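Local coordinates for nicotinate-nucleotide pyrophosphorylase (Francisella tularensis subsp. tularensis, PDB 3TQV), which probably catalyses the conversion of quinolinate and 5-phospho-alpha-D-ribose 1-diphosphate to nicotinate ribonucleotide, carbon dioxide and diphosphate, a step of NAD+ biosynthesis, at residues B[51-56]-B[278-283]; B[245-250]-B[262-267]; B[39-44]-B[98-103]; B[59-64]-B[77-82]. All blocks are in the same frame, centred on the assembly; numbering follows the deposited sequence.

Contact 1 of 4, residues B[51-56]-B[278-283]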
loop_
_atom_site.group_PDB
_atom_site.type_symbol
_atom_site.label_atom_id
_atom_site.label_comp_id
_atom_site.label_asym_id
_atom_site.label_seq_id
_atom_site.Cartn_x
_atom_site.Cartn_y
_atom_site.Cartn_z
ATOM N N ILE B 51 -0.685 9.464 -19.166
ATOM C CA ILE B 51 -1.991 8.868 -19.416
ATOM C C ILE B 51 -2.380 7.841 -18.383
ATOM O O ILE B 51 -1.524 7.193 -17.797
ATOM C CB ILE B 51 -2.037 8.109 -20.743
ATOM C CG1 ILE B 51 -0.634 7.692 -21.162
ATOM C CG2 ILE B 51 -2.732 8.930 -21.809
ATOM C CD1 ILE B 51 -0.655 6.646 -22.232
ATOM N N THR B 52 -3.685 7.683 -18.190
ATOM C CA THR B 52 -4.224 6.467 -17.604
ATOM C C THR B 52 -4.434 5.469 -18.734
ATOM O O THR B 52 -4.649 5.854 -19.878
ATOM C CB THR B 52 -5.594 6.676 -16.985
ATOM O OG1 THR B 52 -5.731 8.023 -16.534
ATOM C CG2 THR B 52 -5.762 5.745 -15.818
ATOM N N ARG B 53 -4.375 4.184 -18.423
ATOM C CA ARG B 53 -4.749 3.198 -19.412
ATOM C C ARG B 53 -6.137 2.653 -19.047
ATOM O O ARG B 53 -6.658 1.752 -19.705
ATOM C CB ARG B 53 -3.713 2.077 -19.481
ATOM C CG ARG B 53 -2.275 2.535 -19.655
ATOM C CD ARG B 53 -1.945 2.860 -21.111
ATOM N NE ARG B 53 -0.507 2.793 -21.364
ATOM C CZ ARG B 53 0.102 3.256 -22.454
ATOM N NH1 ARG B 53 -0.589 3.845 -23.421
ATOM N NH2 ARG B 53 1.419 3.132 -22.576
ATOM N N GLU B 54 -6.739 3.214 -18.002
ATOM C CA GLU B 54 -8.010 2.705 -17.509
ATOM C C GLU B 54 -8.782 3.786 -16.794
ATOM O O GLU B 54 -8.210 4.757 -16.340
ATOM C CB GLU B 54 -7.780 1.514 -16.581
ATOM C CG GLU B 54 -6.664 1.744 -15.571
ATOM C CD GLU B 54 -6.557 0.645 -14.528
ATOM O OE1 GLU B 54 -5.423 0.137 -14.329
ATOM O OE2 GLU B 54 -7.601 0.305 -13.907
ATOM N N GLU B 55 -10.095 3.631 -16.716
ATOM C CA GLU B 55 -10.931 4.623 -16.045
ATOM C C GLU B 55 -10.536 4.685 -14.583
ATOM O O GLU B 55 -10.168 3.668 -13.985
ATOM C CB GLU B 55 -12.406 4.256 -16.185
ATOM C CG GLU B 55 -13.399 5.314 -15.724
ATOM C CD GLU B 55 -14.834 4.890 -16.010
ATOM O OE1 GLU B 55 -15.593 4.640 -15.051
ATOM O OE2 GLU B 55 -15.189 4.792 -17.204
HETATM N N MSE B 56 -10.607 5.876 -13.997
HETATM C CA MSE B 56 -10.058 6.055 -12.668
HETATM C C MSE B 56 -10.531 7.331 -12.014
HETATM O O MSE B 56 -10.919 8.273 -12.693
HETATM C CB MSE B 56 -8.538 6.070 -12.753
HETATM C CG MSE B 56 -8.001 7.178 -13.634
HETATM SE SE MSE B 56 -7.000 8.517 -12.626
HETATM C CE MSE B 56 -5.304 7.592 -12.419
ATOM N N ALA B 278 -3.462 -0.687 -7.828
ATOM C CA ALA B 278 -2.871 0.482 -8.478
ATOM C C ALA B 278 -3.427 0.711 -9.890
ATOM O O ALA B 278 -3.623 -0.225 -10.674
ATOM C CB ALA B 278 -1.350 0.388 -8.505
ATOM N N ILE B 279 -3.699 1.972 -10.186
ATOM C CA ILE B 279 -4.096 2.378 -11.514
ATOM C C ILE B 279 -2.901 2.336 -12.446
ATOM O O ILE B 279 -1.801 2.761 -12.081
ATOM C CB ILE B 279 -4.654 3.813 -11.512
ATOM C CG1 ILE B 279 -5.921 3.886 -10.645
ATOM C CG2 ILE B 279 -4.893 4.289 -12.935
ATOM C CD1 ILE B 279 -6.856 2.660 -10.768
ATOM N N ASP B 280 -3.128 1.833 -13.655
ATOM C CA ASP B 280 -2.082 1.762 -14.661
ATOM C C ASP B 280 -1.875 3.100 -15.386
ATOM O O ASP B 280 -2.786 3.654 -16.047
ATOM C CB ASP B 280 -2.380 0.634 -15.649
ATOM C CG ASP B 280 -1.265 0.414 -16.630
ATOM O OD1 ASP B 280 -0.107 0.771 -16.328
ATOM O OD2 ASP B 280 -1.552 -0.124 -17.711
ATOM N N LEU B 281 -0.661 3.616 -15.247
ATOM C CA LEU B 281 -0.315 4.933 -15.732
ATOM C C LEU B 281 0.850 4.796 -16.665
ATOM O O LEU B 281 1.468 3.747 -16.726
ATOM C CB LEU B 281 0.094 5.832 -14.566
ATOM C CG LEU B 281 -0.998 6.062 -13.534
ATOM C CD1 LEU B 281 -0.555 7.110 -12.527
ATOM C CD2 LEU B 281 -2.280 6.474 -14.239
ATOM N N SER B 282 1.152 5.861 -17.391
ATOM C CA SER B 282 2.343 5.901 -18.215
ATOM C C SER B 282 2.758 7.369 -18.441
ATOM O O SER B 282 1.921 8.229 -18.694
ATOM C CB SER B 282 2.086 5.159 -19.530
ATOM O OG SER B 282 3.218 5.204 -20.369
ATOM N N LEU B 283 4.043 7.668 -18.309
ATOM C CA LEU B 283 4.521 8.992 -18.685
ATOM C C LEU B 283 5.120 8.941 -20.095
ATOM O O LEU B 283 6.112 8.254 -20.337
ATOM C CB LEU B 283 5.558 9.508 -17.687
ATOM C CG LEU B 283 6.054 10.943 -17.926
ATOM C CD1 LEU B 283 4.980 11.929 -17.547
ATOM C CD2 LEU B 283 7.320 11.231 -17.139
#

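Contact 2 of 4, residues B[245-250]-B[262-267]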
loop_
_atom_site.group_PDB
_atom_site.type_symbol
_atom_site.label_atom_id
_atom_site.label_comp_id
_atom_site.label_asym_id
_atom_site.label_seq_id
_atom_site.Cartn_x
_atom_site.Cartn_y
_atom_site.Cartn_z
ATOM N N LEU B 245 -26.105 3.957 13.058
ATOM C CA LEU B 245 -25.623 2.578 12.938
ATOM C C LEU B 245 -24.594 2.452 11.823
ATOM O O LEU B 245 -24.799 2.970 10.711
ATOM C CB LEU B 245 -26.766 1.603 12.642
ATOM C CG LEU B 245 -27.714 1.115 13.729
ATOM C CD1 LEU B 245 -28.670 0.096 13.127
ATOM C CD2 LEU B 245 -26.966 0.512 14.908
ATOM N N GLU B 246 -23.501 1.750 12.129
ATOM C CA GLU B 246 -22.431 1.444 11.177
ATOM C C GLU B 246 -22.192 -0.076 11.144
ATOM O O GLU B 246 -22.032 -0.703 12.185
ATOM C CB GLU B 246 -21.166 2.221 11.571
ATOM C CG GLU B 246 -19.895 1.836 10.834
ATOM C CD GLU B 246 -18.634 2.493 11.419
ATOM O OE1 GLU B 246 -18.654 2.988 12.568
ATOM O OE2 GLU B 246 -17.606 2.521 10.713
ATOM N N VAL B 247 -22.199 -0.669 9.951
ATOM C CA VAL B 247 -22.080 -2.135 9.809
ATOM C C VAL B 247 -20.675 -2.603 9.420
ATOM O O VAL B 247 -20.132 -2.172 8.417
ATOM C CB VAL B 247 -23.089 -2.719 8.776
ATOM C CG1 VAL B 247 -22.691 -4.150 8.381
ATOM C CG2 VAL B 247 -24.503 -2.687 9.309
ATOM N N SER B 248 -20.094 -3.489 10.226
ATOM C CA SER B 248 -18.775 -4.057 9.944
ATOM C C SER B 248 -18.839 -5.572 9.901
ATOM O O SER B 248 -19.472 -6.187 10.754
ATOM C CB SER B 248 -17.768 -3.638 11.009
ATOM O OG SER B 248 -16.519 -4.257 10.782
ATOM N N GLY B 249 -18.179 -6.176 8.919
ATOM C CA GLY B 249 -18.190 -7.622 8.779
ATOM C C GLY B 249 -17.449 -8.032 7.526
ATOM O O GLY B 249 -18.041 -8.598 6.610
ATOM N N ASN B 250 -16.155 -7.718 7.498
ATOM C CA ASN B 250 -15.285 -7.946 6.342
ATOM C C ASN B 250 -15.996 -7.733 5.008
ATOM O O ASN B 250 -16.145 -8.663 4.224
ATOM C CB ASN B 250 -14.671 -9.353 6.418
ATOM C CG ASN B 250 -13.541 -9.564 5.416
ATOM O OD1 ASN B 250 -12.956 -8.604 4.898
ATOM N ND2 ASN B 250 -13.226 -10.826 5.146
ATOM N N THR B 262 -30.604 -2.970 3.591
ATOM C CA THR B 262 -31.198 -3.006 4.920
ATOM C C THR B 262 -31.484 -1.592 5.371
ATOM O O THR B 262 -32.370 -1.363 6.196
ATOM C CB THR B 262 -30.249 -3.645 5.952
ATOM O OG1 THR B 262 -29.187 -2.737 6.244
ATOM C CG2 THR B 262 -29.671 -4.937 5.428
ATOM N N GLY B 263 -30.710 -0.647 4.838
ATOM C CA GLY B 263 -30.894 0.758 5.135
ATOM C C GLY B 263 -30.146 1.257 6.359
ATOM O O GLY B 263 -30.468 2.327 6.896
ATOM N N VAL B 264 -29.159 0.500 6.826
ATOM C CA VAL B 264 -28.310 1.046 7.868
ATOM C C VAL B 264 -27.635 2.271 7.294
ATOM O O VAL B 264 -27.329 2.308 6.091
ATOM C CB VAL B 264 -27.212 0.095 8.287
ATOM C CG1 VAL B 264 -27.741 -0.912 9.303
ATOM C CG2 VAL B 264 -26.578 -0.561 7.024
ATOM N N ASP B 265 -27.390 3.252 8.164
ATOM C CA ASP B 265 -26.855 4.538 7.765
ATOM C C ASP B 265 -25.499 4.388 7.086
ATOM O O ASP B 265 -25.238 4.985 6.038
ATOM C CB ASP B 265 -26.694 5.434 8.998
ATOM C CG ASP B 265 -27.918 5.424 9.908
ATOM O OD1 ASP B 265 -29.012 5.861 9.475
ATOM O OD2 ASP B 265 -27.781 5.016 11.080
ATOM N N PHE B 266 -24.638 3.586 7.707
ATOM C CA PHE B 266 -23.233 3.517 7.336
ATOM C C PHE B 266 -22.716 2.092 7.198
ATOM O O PHE B 266 -23.118 1.206 7.938
ATOM C CB PHE B 266 -22.391 4.208 8.393
ATOM C CG PHE B 266 -22.583 5.689 8.463
ATOM C CD1 PHE B 266 -22.235 6.500 7.394
ATOM C CD2 PHE B 266 -23.058 6.278 9.625
ATOM C CE1 PHE B 266 -22.379 7.875 7.472
ATOM C CE2 PHE B 266 -23.210 7.654 9.719
ATOM C CZ PHE B 266 -22.877 8.455 8.632
ATOM N N ILE B 267 -21.805 1.893 6.253
ATOM C CA ILE B 267 -21.111 0.622 6.088
ATOM C C ILE B 267 -19.598 0.834 6.185
ATOM O O ILE B 267 -19.010 1.533 5.360
ATOM C CB ILE B 267 -21.442 -0.022 4.732
ATOM C CG1 ILE B 267 -22.930 -0.360 4.662
ATOM C CG2 ILE B 267 -20.588 -1.263 4.501
ATOM C CD1 ILE B 267 -23.361 -0.961 3.348
#

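Contact 3 of 4, residues B[39-44]-B[98-103]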
loop_
_atom_site.group_PDB
_atom_site.type_symbol
_atom_site.label_atom_id
_atom_site.label_comp_id
_atom_site.label_asym_id
_atom_site.label_seq_id
_atom_site.Cartn_x
_atom_site.Cartn_y
_atom_site.Cartn_z
ATOM N N GLN B 39 22.023 10.818 -16.606
ATOM C CA GLN B 39 23.209 11.550 -17.009
ATOM C C GLN B 39 23.570 11.283 -18.455
ATOM O O GLN B 39 24.410 11.978 -19.039
ATOM C CB GLN B 39 24.375 11.195 -16.094
ATOM C CG GLN B 39 24.255 11.845 -14.732
ATOM C CD GLN B 39 24.175 13.353 -14.842
ATOM O OE1 GLN B 39 24.899 13.964 -15.634
ATOM N NE2 GLN B 39 23.280 13.962 -14.067
ATOM N N LEU B 40 22.923 10.274 -19.030
ATOM C CA LEU B 40 23.161 9.903 -20.415
ATOM C C LEU B 40 22.228 10.646 -21.366
ATOM O O LEU B 40 22.350 10.513 -22.585
ATOM C CB LEU B 40 23.026 8.388 -20.599
ATOM C CG LEU B 40 23.976 7.469 -19.810
ATOM C CD1 LEU B 40 23.491 6.039 -19.849
ATOM C CD2 LEU B 40 25.413 7.546 -20.320
ATOM N N ALA B 41 21.301 11.435 -20.827
ATOM C CA ALA B 41 20.354 12.154 -21.679
ATOM C C ALA B 41 20.808 13.583 -21.972
ATOM O O ALA B 41 21.508 14.190 -21.172
ATOM C CB ALA B 41 18.970 12.146 -21.070
ATOM N N GLU B 42 20.429 14.107 -23.134
ATOM C CA GLU B 42 20.776 15.479 -23.475
ATOM C C GLU B 42 20.288 16.376 -22.352
ATOM O O GLU B 42 19.209 16.154 -21.813
ATOM C CB GLU B 42 20.125 15.911 -24.794
ATOM C CG GLU B 42 20.861 15.522 -26.065
ATOM C CD GLU B 42 20.434 16.374 -27.264
ATOM O OE1 GLU B 42 19.677 15.872 -28.130
ATOM O OE2 GLU B 42 20.848 17.551 -27.339
ATOM N N ASP B 43 21.084 17.379 -21.996
ATOM C CA ASP B 43 20.732 18.292 -20.912
ATOM C C ASP B 43 19.937 19.469 -21.475
ATOM O O ASP B 43 20.425 20.596 -21.532
ATOM C CB ASP B 43 22.000 18.774 -20.197
ATOM C CG ASP B 43 21.703 19.554 -18.930
ATOM O OD1 ASP B 43 20.690 19.259 -18.260
ATOM O OD2 ASP B 43 22.488 20.464 -18.597
ATOM N N ILE B 44 18.709 19.191 -21.898
ATOM C CA ILE B 44 17.885 20.175 -22.585
ATOM C C ILE B 44 16.445 20.179 -22.064
ATOM O O ILE B 44 16.072 19.378 -21.206
ATOM C CB ILE B 44 17.837 19.888 -24.091
ATOM C CG1 ILE B 44 17.020 18.622 -24.360
ATOM C CG2 ILE B 44 19.247 19.731 -24.660
ATOM C CD1 ILE B 44 16.342 18.613 -25.729
ATOM N N GLY B 98 9.741 20.802 -19.490
ATOM C CA GLY B 98 10.925 21.065 -18.703
ATOM C C GLY B 98 12.125 20.257 -19.090
ATOM O O GLY B 98 12.201 19.760 -20.205
ATOM N N ASN B 99 13.064 20.129 -18.156
ATOM C CA ASN B 99 14.326 19.437 -18.397
ATOM C C ASN B 99 14.180 17.917 -18.471
ATOM O O ASN B 99 13.559 17.308 -17.613
ATOM C CB ASN B 99 15.341 19.820 -17.318
ATOM C CG ASN B 99 16.666 19.110 -17.490
ATOM O OD1 ASN B 99 16.857 17.993 -17.002
ATOM N ND2 ASN B 99 17.591 19.753 -18.199
ATOM N N VAL B 100 14.775 17.317 -19.498
ATOM C CA VAL B 100 14.711 15.873 -19.731
ATOM C C VAL B 100 15.138 15.041 -18.512
ATOM O O VAL B 100 14.478 14.071 -18.138
ATOM C CB VAL B 100 15.629 15.473 -20.895
ATOM C CG1 VAL B 100 15.174 14.172 -21.489
ATOM C CG2 VAL B 100 15.646 16.545 -21.947
ATOM N N ARG B 101 16.254 15.433 -17.906
ATOM C CA ARG B 101 16.864 14.661 -16.839
ATOM C C ARG B 101 16.006 14.726 -15.597
ATOM O O ARG B 101 15.712 13.714 -14.977
ATOM C CB ARG B 101 18.277 15.185 -16.557
ATOM C CG ARG B 101 19.140 15.250 -17.800
ATOM C CD ARG B 101 20.585 15.517 -17.457
ATOM N NE ARG B 101 21.471 15.380 -18.611
ATOM C CZ ARG B 101 22.756 15.709 -18.594
ATOM N NH1 ARG B 101 23.290 16.186 -17.486
ATOM N NH2 ARG B 101 23.504 15.566 -19.670
ATOM N N SER B 102 15.607 15.937 -15.243
ATOM C CA SER B 102 14.705 16.159 -14.119
ATOM C C SER B 102 13.444 15.318 -14.324
ATOM O O SER B 102 13.056 14.539 -13.459
ATOM C CB SER B 102 14.339 17.642 -14.037
ATOM O OG SER B 102 15.490 18.465 -14.020
ATOM N N ILE B 103 12.832 15.462 -15.496
ATOM C CA ILE B 103 11.602 14.756 -15.814
ATOM C C ILE B 103 11.761 13.236 -15.709
ATOM O O ILE B 103 10.908 12.555 -15.121
ATOM C CB ILE B 103 11.099 15.123 -17.219
ATOM C CG1 ILE B 103 10.557 16.552 -17.238
ATOM C CG2 ILE B 103 10.000 14.172 -17.658
ATOM C CD1 ILE B 103 10.251 17.074 -18.629
HETATM O O HOH W 1 22.192 16.893 -15.000
#

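Contact 4 of 4, residues B[59-64]-B[77-82]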
loop_
_atom_site.group_PDB
_atom_site.type_symbol
_atom_site.label_atom_id
_atom_site.label_comp_id
_atom_site.label_asym_id
_atom_site.label_seq_id
_atom_site.Cartn_x
_atom_site.Cartn_y
_atom_site.Cartn_z
ATOM N N CYS B 59 -6.331 11.033 -7.828
ATOM C CA CYS B 59 -5.911 11.493 -6.514
ATOM C C CYS B 59 -4.375 11.526 -6.495
ATOM O O CYS B 59 -3.711 10.581 -6.928
ATOM C CB CYS B 59 -6.473 10.581 -5.428
ATOM S SG CYS B 59 -6.206 11.178 -3.747
ATOM N N GLY B 60 -3.803 12.629 -6.035
ATOM C CA GLY B 60 -2.356 12.737 -6.018
ATOM C C GLY B 60 -1.738 14.014 -6.559
ATOM O O GLY B 60 -0.529 14.188 -6.448
ATOM N N GLN B 61 -2.548 14.894 -7.146
ATOM C CA GLN B 61 -2.073 16.216 -7.578
ATOM C C GLN B 61 -1.022 16.830 -6.653
ATOM O O GLN B 61 0.107 17.090 -7.082
ATOM C CB GLN B 61 -3.240 17.188 -7.738
ATOM C CG GLN B 61 -3.869 17.157 -9.128
ATOM C CD GLN B 61 -4.953 18.212 -9.314
ATOM O OE1 GLN B 61 -4.857 19.063 -10.196
ATOM N NE2 GLN B 61 -5.988 18.149 -8.492
ATOM N N ASP B 62 -1.399 17.053 -5.393
ATOM C CA ASP B 62 -0.501 17.643 -4.390
ATOM C C ASP B 62 0.873 16.990 -4.285
ATOM O O ASP B 62 1.882 17.683 -4.190
ATOM C CB ASP B 62 -1.139 17.624 -3.000
ATOM C CG ASP B 62 -2.314 18.537 -2.897
ATOM O OD1 ASP B 62 -2.400 19.467 -3.721
ATOM O OD2 ASP B 62 -3.149 18.328 -1.993
ATOM N N PHE B 63 0.909 15.662 -4.264
ATOM C CA PHE B 63 2.184 14.947 -4.212
ATOM C C PHE B 63 3.019 15.154 -5.473
ATOM O O PHE B 63 4.165 15.597 -5.406
ATOM C CB PHE B 63 1.967 13.448 -3.940
ATOM C CG PHE B 63 1.354 13.164 -2.594
ATOM C CD1 PHE B 63 2.157 12.945 -1.490
ATOM C CD2 PHE B 63 -0.023 13.147 -2.429
ATOM C CE1 PHE B 63 1.612 12.699 -0.245
ATOM C CE2 PHE B 63 -0.578 12.891 -1.185
ATOM C CZ PHE B 63 0.249 12.667 -0.089
ATOM N N ALA B 64 2.441 14.826 -6.619
ATOM C CA ALA B 64 3.109 15.045 -7.896
ATOM C C ALA B 64 3.685 16.451 -7.936
ATOM O O ALA B 64 4.865 16.636 -8.200
ATOM C CB ALA B 64 2.144 14.850 -9.019
ATOM N N ILE B 77 3.941 22.323 -14.857
ATOM C CA ILE B 77 2.892 21.312 -14.944
ATOM C C ILE B 77 1.525 21.933 -15.255
ATOM O O ILE B 77 1.151 22.972 -14.704
ATOM C CB ILE B 77 2.825 20.460 -13.650
ATOM C CG1 ILE B 77 1.831 19.321 -13.803
ATOM C CG2 ILE B 77 2.462 21.320 -12.451
ATOM C CD1 ILE B 77 1.969 18.268 -12.715
ATOM N N THR B 78 0.791 21.299 -16.159
ATOM C CA THR B 78 -0.592 21.672 -16.382
ATOM C C THR B 78 -1.490 20.470 -16.196
ATOM O O THR B 78 -1.311 19.438 -16.838
ATOM C CB THR B 78 -0.818 22.233 -17.776
ATOM O OG1 THR B 78 0.150 23.249 -18.027
ATOM C CG2 THR B 78 -2.225 22.822 -17.885
ATOM N N TRP B 79 -2.461 20.627 -15.310
ATOM C CA TRP B 79 -3.398 19.570 -14.995
ATOM C C TRP B 79 -4.660 19.631 -15.861
ATOM O O TRP B 79 -5.353 20.654 -15.926
ATOM C CB TRP B 79 -3.751 19.640 -13.513
ATOM C CG TRP B 79 -2.604 19.258 -12.614
ATOM C CD1 TRP B 79 -1.705 20.096 -12.014
ATOM C CD2 TRP B 79 -2.238 17.928 -12.216
ATOM N NE1 TRP B 79 -0.809 19.374 -11.268
ATOM C CE2 TRP B 79 -1.112 18.041 -11.375
ATOM C CE3 TRP B 79 -2.758 16.657 -12.488
ATOM C CZ2 TRP B 79 -0.493 16.928 -10.806
ATOM C CZ3 TRP B 79 -2.141 15.554 -11.920
ATOM C CH2 TRP B 79 -1.022 15.698 -11.091
ATOM N N LEU B 80 -4.952 18.525 -16.529
ATOM C CA LEU B 80 -6.153 18.432 -17.352
ATOM C C LEU B 80 -7.321 17.873 -16.553
ATOM O O LEU B 80 -8.469 18.034 -16.927
ATOM C CB LEU B 80 -5.898 17.581 -18.605
ATOM C CG LEU B 80 -5.101 18.265 -19.720
ATOM C CD1 LEU B 80 -3.592 18.218 -19.475
ATOM C CD2 LEU B 80 -5.423 17.594 -21.034
ATOM N N TYR B 81 -7.002 17.186 -15.466
ATOM C CA TYR B 81 -7.994 16.728 -14.517
ATOM C C TYR B 81 -7.507 17.081 -13.125
ATOM O O TYR B 81 -6.306 17.183 -12.900
ATOM C CB TYR B 81 -8.182 15.220 -14.628
ATOM C CG TYR B 81 -8.888 14.804 -15.883
ATOM C CD1 TYR B 81 -10.265 14.612 -15.892
ATOM C CD2 TYR B 81 -8.183 14.614 -17.065
ATOM C CE1 TYR B 81 -10.930 14.236 -17.046
ATOM C CE2 TYR B 81 -8.834 14.239 -18.233
ATOM C CZ TYR B 81 -10.215 14.054 -18.220
ATOM O OH TYR B 81 -10.877 13.686 -19.376
ATOM N N SER B 82 -8.437 17.281 -12.201
ATOM C CA SER B 82 -8.092 17.550 -10.813
ATOM C C SER B 82 -8.481 16.379 -9.910
ATOM O O SER B 82 -9.264 15.500 -10.302
ATOM C CB SER B 82 -8.765 18.839 -10.335
ATOM O OG SER B 82 -10.148 18.869 -10.675
#

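Contact 1 of 4, residues B[51-56]-B[278-283]
Ile51 and Ser282 face each other as an antiparallel hydrogen-bonded pair, and Thr52 and Leu281 form the non-hydrogen-bonded pair next to it. Ile51 N donates to Ser282 O at 2.9 Å. Ser282 N returns a bond to Ile51 O at 3.0 Å. Just beyond the paired residues, Arg53 N donates to Asp280 O at 2.9 Å. The next link uses a side chain. Glu54 CG lies between its own backbone N and carbonyl carbon (chi1 45°), and the chain runs extended from there. Its OE1 accepts from Asp280 N at 2.9 Å. The N-H comes from above the carboxylate plane, 45° out of it. The side chains of Glu54 and Asp280 cross at about a right angle.

The pairing brings the C-terminal strand 281-285 back to the N-terminal domain. There it lies beside strand 45-52 at one side of a four-stranded antiparallel sheet.

Apolar side chains meet on the side that faces helix 100-130. Met56, a selenomethionine, is bent at chi2 and chi3. Its CE touches Ile279 CG2 at 3.4 Å and Leu281 CD2 at 3.7 Å. Met56 also meets Ser118 and Thr122 of that helix, and Leu281 meets Ile114. Ile51 and Ser282 point to the other face. There the Arg53 guanidinium passes obliquely near Ser282 OG, which is hydrogen-bonded to Gln284 NE2. The aliphatic part of Arg53 lies against Asp280, with Arg53 CG 3.4 Å from Asp280 OD2. The charged ends do not touch: Arg53 NE is 4.8 Å from Asp280 OD2.

Contact 2 of 4, residues B[245-250]-B[262-267]
Val247 and Val264 meet with their side chains at about a right angle. Val247 CG2 rests against both methyl groups of Val264, 3.7 Å from CG1. Leu245 also crosses Val264 at about a right angle, and its CD1 lies 4.1 Å from the same CG1. Val264 CG1 stands anti to its own carbonyl carbon (chi1 -83°), where it meets both residues. Ile232 and Val236 of helix 229-239 add to this apolar cluster.

Glu246 and Phe266 point to the opposite face of the sheet. They meet at their bases, CB to CB at 3.9 Å, and the Phe266 ring then leads away. These residues belong to a beta-alpha-beta unit of strand 244-248, helix 256-260 and strand 266-268, part of the parallel sheet of the C-terminal domain, which belongs to the TIM-barrel clan. Helix 256-260 covers Val247 and Ile267 through Ile259.

The strands pair in parallel. Phe266 N donates to Leu245 O at 3.1 Å, and Val247 N to Phe266 O at 2.9 Å. Strand 244-248 ends at Ser248, and Gly249 and Asn250 follow in the loop; all three are predicted to bind substrate.

One bond at the start uses a side chain. Leu245 N donates to Asp265 OD2 at 2.8 Å, nearly straight at 162°. OD2 accepts with its anti lone pair. A carboxylate thus takes the place of a backbone carbonyl and extends the bonding between the strands by one step.

Contact 3 of 4, residues B[39-44]-B[98-103]
Asn99 is the N-cap of helix 100-130, and Asp43, in the loop before strand 45-52, holds its amide from outside. Asn99 CG is anti to its own backbone N (chi1 179°). Its OD1 accepts from Ser102 N at 3.0 Å, in plane and on a lone pair, and more weakly from Arg101 N. The other end of the amide, Asn99 ND2, donates to Asp43 OD1 at 3.1 Å. It approaches from above the carboxylate plane. Val100 N, in the first helical turn, donates to Ile44 O at 3.0 Å. The loop carbonyl Ile44 O thus serves a further amide of that turn. Val100 CG2 also lies beside Ile44 CG1, the two side chains pointing the same way.

Arg101 reaches back over the loop. NE and NH2 grip Ala41 O side-on, at 2.8 Å from NE and 2.9 Å from NH2, with the oxygen near the guanidinium plane. Asp43 CB sits over the centre of one guanidinium face, 3.5 Å above it. The Asp43 carboxylate is stacked, its plane turned by 27°. Asp43 OD1 and Arg101 NE form only a long salt bridge, with no N-H directed at the oxygen. Gln39 O lies over the opposite face, toward the rim. A water accepts from both Arg101 NH1 and Gln39 NE2.

Side-chain acceptance from amides of the first turn is typical of an asparagine N-cap.

Contact 4 of 4, residues B[59-64]-B[77-82]
Gln61 lies across the indole of Trp79 in a CH-pi contact. It joins the first turn of helix 61-71 to the outer strand 76-79 of the four-stranded antiparallel sheet in the N-terminal domain. Gly60 is the N-cap of this helix, and Ala64 N closes the first turn on Gly60 O. Asp83 accepts from the backbone N of both Gly60 and Gln61.

Gln61 CB lies 4.1 Å from Trp79 CZ2, an atom of the six-membered ring. CG comes next and carries the contact. Gln61 CG stands 3.4 Å from the centroid of the six-membered ring of Trp79, only 5° off the ring normal. The chain stays extended past CG (chi2 -175°), which carries CD toward Ser82. Gln61 CD lies 3.5 Å from Ser82 CA. The amide at the tip stands steeply to the indole, with 74° between the planes. One of its ends is over the five-membered ring side and the other is by Ser82. The two side chains slide past each other in opposite directions.

Trp79 is held from other directions too. Ile77 CD1 lies over the opposite face, toward the rim. Ala64, which also touches Ile110 and Ile114 of helix 100-130, puts CB at the ring edge, in plane, 3.8 Å from Trp79 CZ2. Trp79 NE1 is hydrogen-bonded to Asn65 OD1.

Contacts 1, 3 and 4 lie together in the N-terminal domain, away from the predicted substrate site. Contact 1 and contact 4 both reach the four-stranded sheet, at its two outermost strands, with centres about 13 Å apart. Contact 3 is at the start of helix 100-130 and touches contact 1 where Ile103 CG2 packs on Leu283 CD2 at 4.0 Å. Its centre is about 22 Å from that of contact 4. Contact 2 belongs to the barrel domain and is the one that holds predicted substrate-binding residues. Its centre is about 32 Å from that of contact 1 and about 52 Å from that of contact 3. Even so, the chain leaves the barrel after contact 2 and ends in the sheet of contact 1.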